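Local atomic coordinates of perosamine synthetase (Caulobacter crescentus, PDB entry 3BN1), a protein that catalyses the pyridoxal-phosphate-dependent transfer of an amino group from L-glutamate to GDP-4-keto-6-deoxy-D-mannose, yielding the GDP-perosamine needed for bacterial O-antigen synthesis. Residues Y263-P277 with W288-T300. Residues are numbered along the deposited sequence; the frame is centred on the assembly and turned at random.
Sequences YEQKLARLGNRVTKP and WMYTVRLGEGLST. With NA (sodium ion), chain F.
Thr275 and Arg293 form an antiparallel hydrogen-bonded pair, Thr275 N giving to Arg293 O at 2.7 Å and Arg293 N returning a bond to Thr275 O, and two residues further along each chain, beyond the non-hydrogen-bonded pair Val274 and Leu294, Gly295 N bonds to Arg273 O at 2.9 Å. At the other end of the pairing a single aromatic ring joins helix, strand and loop. The Tyr290 side chain, with CG anti to the backbone N (chi1 -171°), stands between Tyr263 and Pro277. Tyr263 lays CB over one face and continues into an offset stack, the two rings inclined by 20° with centroids 4.4 Å apart; Pro277 covers the opposite face, its CG 3.8 Å from the Tyr290 centroid in a CH-pi contact. Leu267 CD1 closes on the ring edge, and the hydroxyl beyond donates to Glu264 OE2 (2.8 Å), which it meets from above the carboxylate plane. Lys276 NZ forms a long salt bridge with the same oxygen. This is the small C-terminal domain of an aspartate-aminotransferase-type fold: 274-275 edges a four-stranded antiparallel sheet, 290-294 lies next to it, and helices 249-266 and 358-371 pack on the side bearing Val274. There Val292 CG1 bridges Val274 CB (3.9 Å) and Leu267 CD1. On the other side Arg293 runs off to a salt bridge with Asp346. From Gly295 to Leu298 the chain makes a type I turn; Leu298 CD2 crosses the aliphatic part of Arg273, whose guanidinium pairs with Asp369, while the carbonyl oxygens of Glu296 and Leu298 bind a sodium ion together with three waters.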
ATOM      1  N   TYR A 263     -21.976  -4.439 -28.778  1.00 10.25           N
ATOM      2  CA  TYR A 263     -22.766  -3.316 -28.256  1.00  9.03           C
ATOM      3  C   TYR A 263     -23.143  -2.342 -29.356  1.00  8.27           C
ATOM      4  O   TYR A 263     -24.305  -1.927 -29.420  1.00 15.38           O
ATOM      5  CB  TYR A 263     -22.041  -2.580 -27.110  1.00 20.78           C
ATOM      6  CG  TYR A 263     -22.219  -3.140 -25.696  1.00 10.35           C
ATOM      7  CD1 TYR A 263     -23.471  -3.358 -25.146  1.00 20.61           C
ATOM      8  CD2 TYR A 263     -21.127  -3.423 -24.908  1.00 10.00           C
ATOM      9  CE1 TYR A 263     -23.618  -3.880 -23.854  1.00 10.97           C
ATOM     10  CE2 TYR A 263     -21.243  -3.955 -23.620  1.00 47.47           C
ATOM     11  CZ  TYR A 263     -22.482  -4.169 -23.070  1.00  5.45           C
ATOM     12  OH  TYR A 263     -22.623  -4.646 -21.762  1.00 11.41           O
ATOM     13  N   GLU A 264     -22.184  -2.010 -30.215  1.00 14.14           N
ATOM     14  CA  GLU A 264     -22.362  -1.004 -31.273  1.00  5.58           C
ATOM     15  C   GLU A 264     -23.412  -1.451 -32.256  1.00  8.61           C
ATOM     16  O   GLU A 264     -24.212  -0.662 -32.724  1.00 22.72           O
ATOM     17  CB  GLU A 264     -21.034  -0.681 -31.971  1.00 25.87           C
ATOM     18  CG  GLU A 264     -20.251   0.412 -31.241  1.00 59.83           C
ATOM     19  CD  GLU A 264     -21.055   1.705 -31.076  1.00 99.89           C
ATOM     20  OE1 GLU A 264     -21.602   2.168 -32.108  1.00 99.89           O
ATOM     21  OE2 GLU A 264     -21.147   2.246 -29.935  1.00 20.84           O
ATOM     22  N   GLN A 265     -23.375  -2.750 -32.519  1.00 11.74           N
ATOM     23  CA  GLN A 265     -24.287  -3.367 -33.451  1.00 18.74           C
ATOM     24  C   GLN A 265     -25.683  -3.564 -32.856  1.00 26.98           C
ATOM     25  O   GLN A 265     -26.724  -3.291 -33.464  1.00 25.42           O
ATOM     26  CB  GLN A 265     -23.729  -4.728 -33.885  1.00 20.00           C
ATOM     27  CG  GLN A 265     -24.616  -5.496 -34.902  1.00 55.51           C
ATOM     28  CD  GLN A 265     -24.513  -7.025 -34.807  1.00 99.89           C
ATOM     29  OE1 GLN A 265     -23.431  -7.584 -34.603  1.00 52.45           O
ATOM     30  NE2 GLN A 265     -25.644  -7.705 -34.972  1.00 99.89           N
ATOM     31  N   LYS A 266     -25.714  -4.042 -31.628  1.00 16.19           N
ATOM     32  CA  LYS A 266     -27.009  -4.363 -31.084  1.00 16.08           C
ATOM     33  C   LYS A 266     -27.803  -3.260 -30.423  1.00 17.41           C
ATOM     34  O   LYS A 266     -29.039  -3.395 -30.242  1.00 17.43           O
ATOM     35  CB  LYS A 266     -26.861  -5.633 -30.232  1.00 12.98           C
ATOM     36  CG  LYS A 266     -25.958  -6.679 -30.852  1.00 15.86           C
ATOM     37  CD  LYS A 266     -25.464  -7.742 -29.854  1.00 19.04           C
ATOM     38  CE  LYS A 266     -24.596  -8.786 -30.558  1.00  9.92           C
ATOM     39  NZ  LYS A 266     -25.460  -9.940 -30.827  1.00 15.98           N
ATOM     40  N   LEU A 267     -27.099  -2.178 -30.067  1.00 15.97           N
ATOM     41  CA  LEU A 267     -27.688  -1.071 -29.321  1.00  9.78           C
ATOM     42  C   LEU A 267     -28.788  -0.377 -30.053  1.00 21.31           C
ATOM     43  O   LEU A 267     -29.562   0.349 -29.455  1.00 11.84           O
ATOM     44  CB  LEU A 267     -26.678  -0.042 -28.781  1.00  8.81           C
ATOM     45  CG  LEU A 267     -26.083  -0.284 -27.376  1.00 35.95           C
ATOM     46  CD1 LEU A 267     -25.606   1.015 -26.757  1.00 76.40           C
ATOM     47  CD2 LEU A 267     -26.971  -1.045 -26.385  1.00 16.06           C
ATOM     48  N   ALA A 268     -28.846  -0.620 -31.353  1.00 26.26           N
ATOM     49  CA  ALA A 268     -29.889  -0.078 -32.216  1.00 49.28           C
ATOM     50  C   ALA A 268     -31.278  -0.483 -31.683  1.00 27.63           C
ATOM     51  O   ALA A 268     -32.256   0.259 -31.746  1.00 16.25           O
ATOM     52  CB  ALA A 268     -29.670  -0.669 -33.631  1.00 15.05           C
ATOM     53  N   ARG A 269     -31.365  -1.691 -31.156  1.00 12.65           N
ATOM     54  CA  ARG A 269     -32.624  -2.168 -30.631  1.00 11.69           C
ATOM     55  C   ARG A 269     -33.235  -1.249 -29.562  1.00 30.36           C
ATOM     56  O   ARG A 269     -34.438  -1.278 -29.313  1.00 19.22           O
ATOM     57  CB  ARG A 269     -32.397  -3.591 -30.097  1.00 19.09           C
ATOM     58  CG  ARG A 269     -33.678  -4.373 -29.882  1.00 67.86           C
ATOM     59  CD  ARG A 269     -33.480  -5.464 -28.839  1.00 99.89           C
ATOM     60  NE  ARG A 269     -34.661  -5.684 -28.000  1.00 54.31           N
ATOM     61  CZ  ARG A 269     -34.905  -6.808 -27.323  1.00 99.89           C
ATOM     62  NH1 ARG A 269     -34.056  -7.832 -27.392  1.00 18.94           N
ATOM     63  NH2 ARG A 269     -36.001  -6.918 -26.573  1.00 99.89           N
ATOM     64  N   LEU A 270     -32.408  -0.437 -28.913  1.00 13.76           N
ATOM     65  CA  LEU A 270     -32.866   0.436 -27.818  1.00 11.86           C
ATOM     66  C   LEU A 270     -33.188   1.849 -28.277  1.00 12.70           C
ATOM     67  O   LEU A 270     -33.717   2.702 -27.520  1.00 11.20           O
ATOM     68  CB  LEU A 270     -31.799   0.475 -26.713  1.00  9.85           C
ATOM     69  CG  LEU A 270     -31.375  -0.840 -26.040  1.00 12.33           C
ATOM     70  CD1 LEU A 270     -30.408  -0.462 -24.984  1.00 10.73           C
ATOM     71  CD2 LEU A 270     -32.507  -1.691 -25.426  1.00 18.85           C
ATOM     72  N   GLY A 271     -32.887   2.100 -29.546  1.00 12.96           N
ATOM     73  CA  GLY A 271     -33.213   3.403 -30.116  1.00 11.41           C
ATOM     74  C   GLY A 271     -32.728   4.604 -29.329  1.00 18.68           C
ATOM     75  O   GLY A 271     -31.579   4.633 -28.880  1.00 13.24           O
ATOM     76  N   ASN A 272     -33.576   5.629 -29.191  1.00 16.37           N
ATOM     77  CA  ASN A 272     -33.105   6.814 -28.490  1.00  7.42           C
ATOM     78  C   ASN A 272     -33.090   6.669 -26.965  1.00 12.09           C
ATOM     79  O   ASN A 272     -32.801   7.647 -26.242  1.00 10.49           O
ATOM     80  CB  ASN A 272     -33.871   8.086 -28.940  1.00 11.81           C
ATOM     81  CG  ASN A 272     -35.237   8.220 -28.256  1.00 22.23           C
ATOM     82  OD1 ASN A 272     -35.726   7.273 -27.626  1.00 16.19           O
ATOM     83  ND2 ASN A 272     -35.868   9.389 -28.402  1.00 18.34           N
ATOM     84  N   ARG A 273     -33.384   5.464 -26.474  1.00  8.58           N
ATOM     85  CA  ARG A 273     -33.407   5.282 -25.031  1.00  8.48           C
ATOM     86  C   ARG A 273     -32.100   5.350 -24.256  1.00 17.78           C
ATOM     87  O   ARG A 273     -32.073   5.569 -23.022  1.00 14.99           O
ATOM     88  CB  ARG A 273     -34.264   4.129 -24.672  1.00  6.99           C
ATOM     89  CG  ARG A 273     -35.722   4.429 -25.063  1.00 12.45           C
ATOM     90  CD  ARG A 273     -36.612   3.228 -24.672  1.00 18.92           C
ATOM     91  NE  ARG A 273     -36.352   2.027 -25.471  1.00 17.97           N
ATOM     92  CZ  ARG A 273     -36.571   0.761 -25.096  1.00 14.22           C
ATOM     93  NH1 ARG A 273     -36.273  -0.198 -25.966  1.00 18.76           N
ATOM     94  NH2 ARG A 273     -37.060   0.442 -23.888  1.00  9.29           N
ATOM     95  N   VAL A 274     -31.020   5.203 -25.016  1.00  8.56           N
ATOM     96  CA  VAL A 274     -29.675   5.426 -24.520  1.00  6.42           C
ATOM     97  C   VAL A 274     -28.901   6.261 -25.507  1.00 25.70           C
ATOM     98  O   VAL A 274     -29.224   6.291 -26.692  1.00 18.39           O
ATOM     99  CB  VAL A 274     -28.888   4.132 -24.427  1.00 11.64           C
ATOM    100  CG1 VAL A 274     -29.480   3.295 -23.354  1.00  9.30           C
ATOM    101  CG2 VAL A 274     -28.885   3.439 -25.813  1.00 15.96           C
ATOM    102  N   THR A 275     -27.808   6.845 -25.040  1.00 11.44           N
ATOM    103  CA  THR A 275     -26.915   7.580 -25.915  1.00 30.97           C
ATOM    104  C   THR A 275     -25.603   6.840 -25.829  1.00  7.42           C
ATOM    105  O   THR A 275     -24.997   6.722 -24.749  1.00 10.40           O
ATOM    106  CB  THR A 275     -26.640   8.965 -25.403  1.00 40.18           C
ATOM    107  OG1 THR A 275     -27.809   9.753 -25.621  1.00 19.63           O
ATOM    108  CG2 THR A 275     -25.507   9.525 -26.201  1.00 27.63           C
ATOM    109  N   LYS A 276     -25.198   6.253 -26.948  1.00  5.85           N
ATOM    110  CA  LYS A 276     -23.968   5.430 -26.924  1.00  9.33           C
ATOM    111  C   LYS A 276     -22.696   6.258 -26.659  1.00 21.80           C
ATOM    112  O   LYS A 276     -22.646   7.422 -27.057  1.00 10.30           O
ATOM    113  CB  LYS A 276     -23.787   4.717 -28.268  1.00  9.84           C
ATOM    114  CG  LYS A 276     -23.482   5.727 -29.375  1.00 21.84           C
ATOM    115  CD  LYS A 276     -23.368   5.011 -30.733  1.00 88.30           C
ATOM    116  CE  LYS A 276     -24.649   4.236 -31.076  1.00 99.89           C
ATOM    117  NZ  LYS A 276     -24.976   3.029 -30.234  1.00 48.27           N
ATOM    118  N   PRO A 277     -21.672   5.648 -26.053  1.00 11.00           N
ATOM    119  CA  PRO A 277     -20.463   6.396 -25.775  1.00  4.99           C
ATOM    120  C   PRO A 277     -19.823   7.012 -27.026  1.00 24.11           C
ATOM    121  O   PRO A 277     -19.537   6.310 -27.979  1.00  7.43           O
ATOM    122  CB  PRO A 277     -19.525   5.351 -25.179  1.00  7.70           C
ATOM    123  CG  PRO A 277     -19.932   4.027 -25.746  1.00  5.94           C
ATOM    124  CD  PRO A 277     -21.480   4.200 -25.791  1.00  6.87           C
ATOM    125  N   TRP A 288     -12.543   0.389 -20.938  1.00  9.09           N
ATOM    126  CA  TRP A 288     -12.538  -0.247 -19.636  1.00 13.69           C
ATOM    127  C   TRP A 288     -14.015  -0.579 -19.288  1.00  8.02           C
ATOM    128  O   TRP A 288     -14.359  -1.648 -18.747  1.00 13.65           O
ATOM    129  CB  TRP A 288     -11.946   0.709 -18.591  1.00  6.53           C
ATOM    130  CG  TRP A 288     -12.085   0.055 -17.196  1.00  8.65           C
ATOM    131  CD1 TRP A 288     -11.772  -1.237 -16.839  1.00 13.24           C
ATOM    132  CD2 TRP A 288     -12.572   0.695 -16.014  1.00  9.16           C
ATOM    133  NE1 TRP A 288     -12.089  -1.444 -15.490  1.00 10.28           N
ATOM    134  CE2 TRP A 288     -12.547  -0.255 -14.968  1.00  5.56           C
ATOM    135  CE3 TRP A 288     -13.140   1.948 -15.768  1.00 11.42           C
ATOM    136  CZ2 TRP A 288     -13.041   0.028 -13.690  1.00 11.68           C
ATOM    137  CZ3 TRP A 288     -13.544   2.251 -14.451  1.00 21.80           C
ATOM    138  CH2 TRP A 288     -13.446   1.314 -13.434  1.00 10.42           C
ATOM    139  N   MET A 289     -14.915   0.324 -19.675  1.00  8.65           N
ATOM    140  CA  MET A 289     -16.339   0.143 -19.475  1.00 10.59           C
ATOM    141  C   MET A 289     -17.044   0.831 -20.612  1.00  8.71           C
ATOM    142  O   MET A 289     -16.623   1.946 -20.988  1.00 14.05           O
ATOM    143  CB  MET A 289     -16.717   0.939 -18.235  1.00 15.56           C
ATOM    144  CG  MET A 289     -15.972   0.402 -17.033  1.00 24.90           C
ATOM    145  SD  MET A 289     -17.060  -0.327 -15.874  1.00 39.92           S
ATOM    146  CE  MET A 289     -16.933   1.058 -14.722  1.00 27.43           C
ATOM    147  N   TYR A 290     -18.095   0.171 -21.108  1.00  9.91           N
ATOM    148  CA  TYR A 290     -19.000   0.702 -22.139  1.00  9.87           C
ATOM    149  C   TYR A 290     -20.091   1.548 -21.442  1.00 11.67           C
ATOM    150  O   TYR A 290     -20.889   1.011 -20.663  1.00 19.02           O
ATOM    151  CB  TYR A 290     -19.566  -0.444 -22.985  1.00  7.53           C
ATOM    152  CG  TYR A 290     -20.324   0.025 -24.173  1.00 12.81           C
ATOM    153  CD1 TYR A 290     -21.695   0.418 -24.047  1.00 10.44           C
ATOM    154  CD2 TYR A 290     -19.697   0.089 -25.426  1.00 15.50           C
ATOM    155  CE1 TYR A 290     -22.431   0.836 -25.180  1.00  7.47           C
ATOM    156  CE2 TYR A 290     -20.433   0.495 -26.568  1.00 13.75           C
ATOM    157  CZ  TYR A 290     -21.765   0.893 -26.432  1.00 19.33           C
ATOM    158  OH  TYR A 290     -22.409   1.297 -27.591  1.00 15.88           O
ATOM    159  N   THR A 291     -20.001   2.879 -21.610  1.00  9.89           N
ATOM    160  CA  THR A 291     -20.806   3.828 -20.849  1.00  2.90           C
ATOM    161  C   THR A 291     -21.853   4.572 -21.684  1.00 15.32           C
ATOM    162  O   THR A 291     -21.509   5.267 -22.626  1.00 18.94           O
ATOM    163  CB  THR A 291     -19.858   4.835 -20.039  1.00 10.46           C
ATOM    164  OG1 THR A 291     -18.928   4.123 -19.198  1.00 16.17           O
ATOM    165  CG2 THR A 291     -20.625   5.841 -19.146  1.00  2.86           C
ATOM    166  N   VAL A 292     -23.139   4.408 -21.356  1.00 15.53           N
ATOM    167  CA  VAL A 292     -24.186   5.141 -22.063  1.00 19.94           C
ATOM    168  C   VAL A 292     -24.736   6.205 -21.106  1.00  9.83           C
ATOM    169  O   VAL A 292     -24.487   6.142 -19.888  1.00 12.42           O
ATOM    170  CB  VAL A 292     -25.432   4.271 -22.436  1.00  5.99           C
ATOM    171  CG1 VAL A 292     -25.174   3.217 -23.499  1.00  7.69           C
ATOM    172  CG2 VAL A 292     -26.108   3.640 -21.242  1.00 16.35           C
ATOM    173  N   ARG A 293     -25.506   7.152 -21.654  1.00 10.52           N
ATOM    174  CA  ARG A 293     -26.209   8.143 -20.846  1.00 11.66           C
ATOM    175  C   ARG A 293     -27.637   7.870 -21.264  1.00 10.72           C
ATOM    176  O   ARG A 293     -27.979   7.695 -22.455  1.00 11.95           O
ATOM    177  CB  ARG A 293     -25.804   9.616 -21.063  1.00  6.00           C
ATOM    178  CG  ARG A 293     -24.299   9.785 -20.841  1.00 53.13           C
ATOM    179  CD  ARG A 293     -23.814  11.210 -21.092  1.00 20.01           C
ATOM    180  NE  ARG A 293     -24.586  12.144 -20.305  1.00 11.65           N
ATOM    181  CZ  ARG A 293     -24.508  13.477 -20.354  1.00 15.30           C
ATOM    182  NH1 ARG A 293     -23.635  14.065 -21.153  1.00 20.09           N
ATOM    183  NH2 ARG A 293     -25.326  14.220 -19.603  1.00 11.35           N
ATOM    184  N   LEU A 294     -28.428   7.680 -20.225  1.00 13.60           N
ATOM    185  CA  LEU A 294     -29.817   7.378 -20.400  1.00 11.89           C
ATOM    186  C   LEU A 294     -30.472   8.532 -21.106  1.00  7.32           C
ATOM    187  O   LEU A 294     -30.114   9.708 -20.913  1.00 14.48           O
ATOM    188  CB  LEU A 294     -30.491   7.104 -19.052  1.00 24.90           C
ATOM    189  CG  LEU A 294     -29.911   5.874 -18.355  1.00 14.16           C
ATOM    190  CD1 LEU A 294     -31.038   5.321 -17.547  1.00 28.37           C
ATOM    191  CD2 LEU A 294     -29.317   4.813 -19.292  1.00 15.86           C
ATOM    192  N   GLY A 295     -31.485   8.150 -21.882  1.00 13.11           N
ATOM    193  CA  GLY A 295     -32.269   9.091 -22.665  1.00 26.09           C
ATOM    194  C   GLY A 295     -33.041   9.971 -21.707  1.00 13.98           C
ATOM    195  O   GLY A 295     -33.550   9.517 -20.667  1.00 11.79           O
ATOM    196  N   GLU A 296     -33.128  11.246 -22.052  1.00 19.73           N
ATOM    197  CA  GLU A 296     -33.808  12.159 -21.138  1.00 27.68           C
ATOM    198  C   GLU A 296     -35.294  11.883 -21.090  1.00 93.08           C
ATOM    199  O   GLU A 296     -35.998  12.221 -20.144  1.00 20.17           O
ATOM    200  CB  GLU A 296     -33.596  13.606 -21.553  1.00 47.31           C
ATOM    201  CG  GLU A 296     -32.615  13.763 -22.676  1.00 28.45           C
ATOM    202  CD  GLU A 296     -32.556  15.196 -23.239  1.00 99.89           C
ATOM    203  OE1 GLU A 296     -33.615  15.676 -23.721  1.00 99.89           O
ATOM    204  OE2 GLU A 296     -31.465  15.830 -23.211  1.00 99.89           O
ATOM    205  N   GLY A 297     -35.761  11.282 -22.167  1.00 17.32           N
ATOM    206  CA  GLY A 297     -37.165  10.975 -22.331  1.00 17.15           C
ATOM    207  C   GLY A 297     -37.629   9.904 -21.407  1.00 14.53           C
ATOM    208  O   GLY A 297     -38.822   9.723 -21.258  1.00 18.07           O
ATOM    209  N   LEU A 298     -36.716   9.131 -20.830  1.00 11.97           N
ATOM    210  CA  LEU A 298     -37.178   8.038 -19.963  1.00 23.18           C
ATOM    211  C   LEU A 298     -37.969   8.534 -18.778  1.00 11.13           C
ATOM    212  O   LEU A 298     -37.838   9.709 -18.438  1.00 13.75           O
ATOM    213  CB  LEU A 298     -35.991   7.183 -19.500  1.00 12.81           C
ATOM    214  CG  LEU A 298     -35.296   6.551 -20.722  1.00 10.00           C
ATOM    215  CD1 LEU A 298     -34.115   5.836 -20.125  1.00  8.73           C
ATOM    216  CD2 LEU A 298     -36.102   5.504 -21.441  1.00 10.17           C
ATOM    217  N   SER A 299     -38.796   7.684 -18.168  1.00 19.78           N
ATOM    218  CA  SER A 299     -39.572   8.052 -16.951  1.00 14.04           C
ATOM    219  C   SER A 299     -38.783   7.471 -15.755  1.00 14.16           C
ATOM    220  O   SER A 299     -38.687   8.041 -14.668  1.00 15.51           O
ATOM    221  CB  SER A 299     -40.995   7.417 -16.953  1.00 11.46           C
ATOM    222  OG  SER A 299     -40.935   5.993 -16.789  1.00 16.69           O
ATOM    223  N   THR A 300     -38.177   6.322 -15.987  1.00 10.02           N
ATOM    224  CA  THR A 300     -37.319   5.670 -15.005  1.00  7.60           C
ATOM    225  C   THR A 300     -36.063   6.466 -14.630  1.00  9.81           C
ATOM    226  O   THR A 300     -35.653   7.374 -15.340  1.00 11.24           O
ATOM    227  CB  THR A 300     -36.932   4.260 -15.488  1.00 14.97           C
ATOM    228  OG1 THR A 300     -36.511   3.482 -14.359  1.00 13.46           O
ATOM    229  CG2 THR A 300     -35.847   4.248 -16.646  1.00 13.12           C
TER
HETATM  230 NA    NA F 373     -36.240  11.472 -17.741  1.00 42.67          NA
HETATM  231  O   HOH W   1     -22.633   7.968 -23.587  1.00 12.51           O
HETATM  232  O   HOH W   2     -28.578  10.864 -23.233  1.00 28.57           O
HETATM  233  O   HOH W   3     -35.952  10.160 -15.249  1.00 21.34           O
HETATM  234  O   HOH W   4     -38.538  12.438 -17.807  1.00 44.67           O
HETATM  235  O   HOH W   5     -33.948  10.278 -18.431  1.00 22.38           O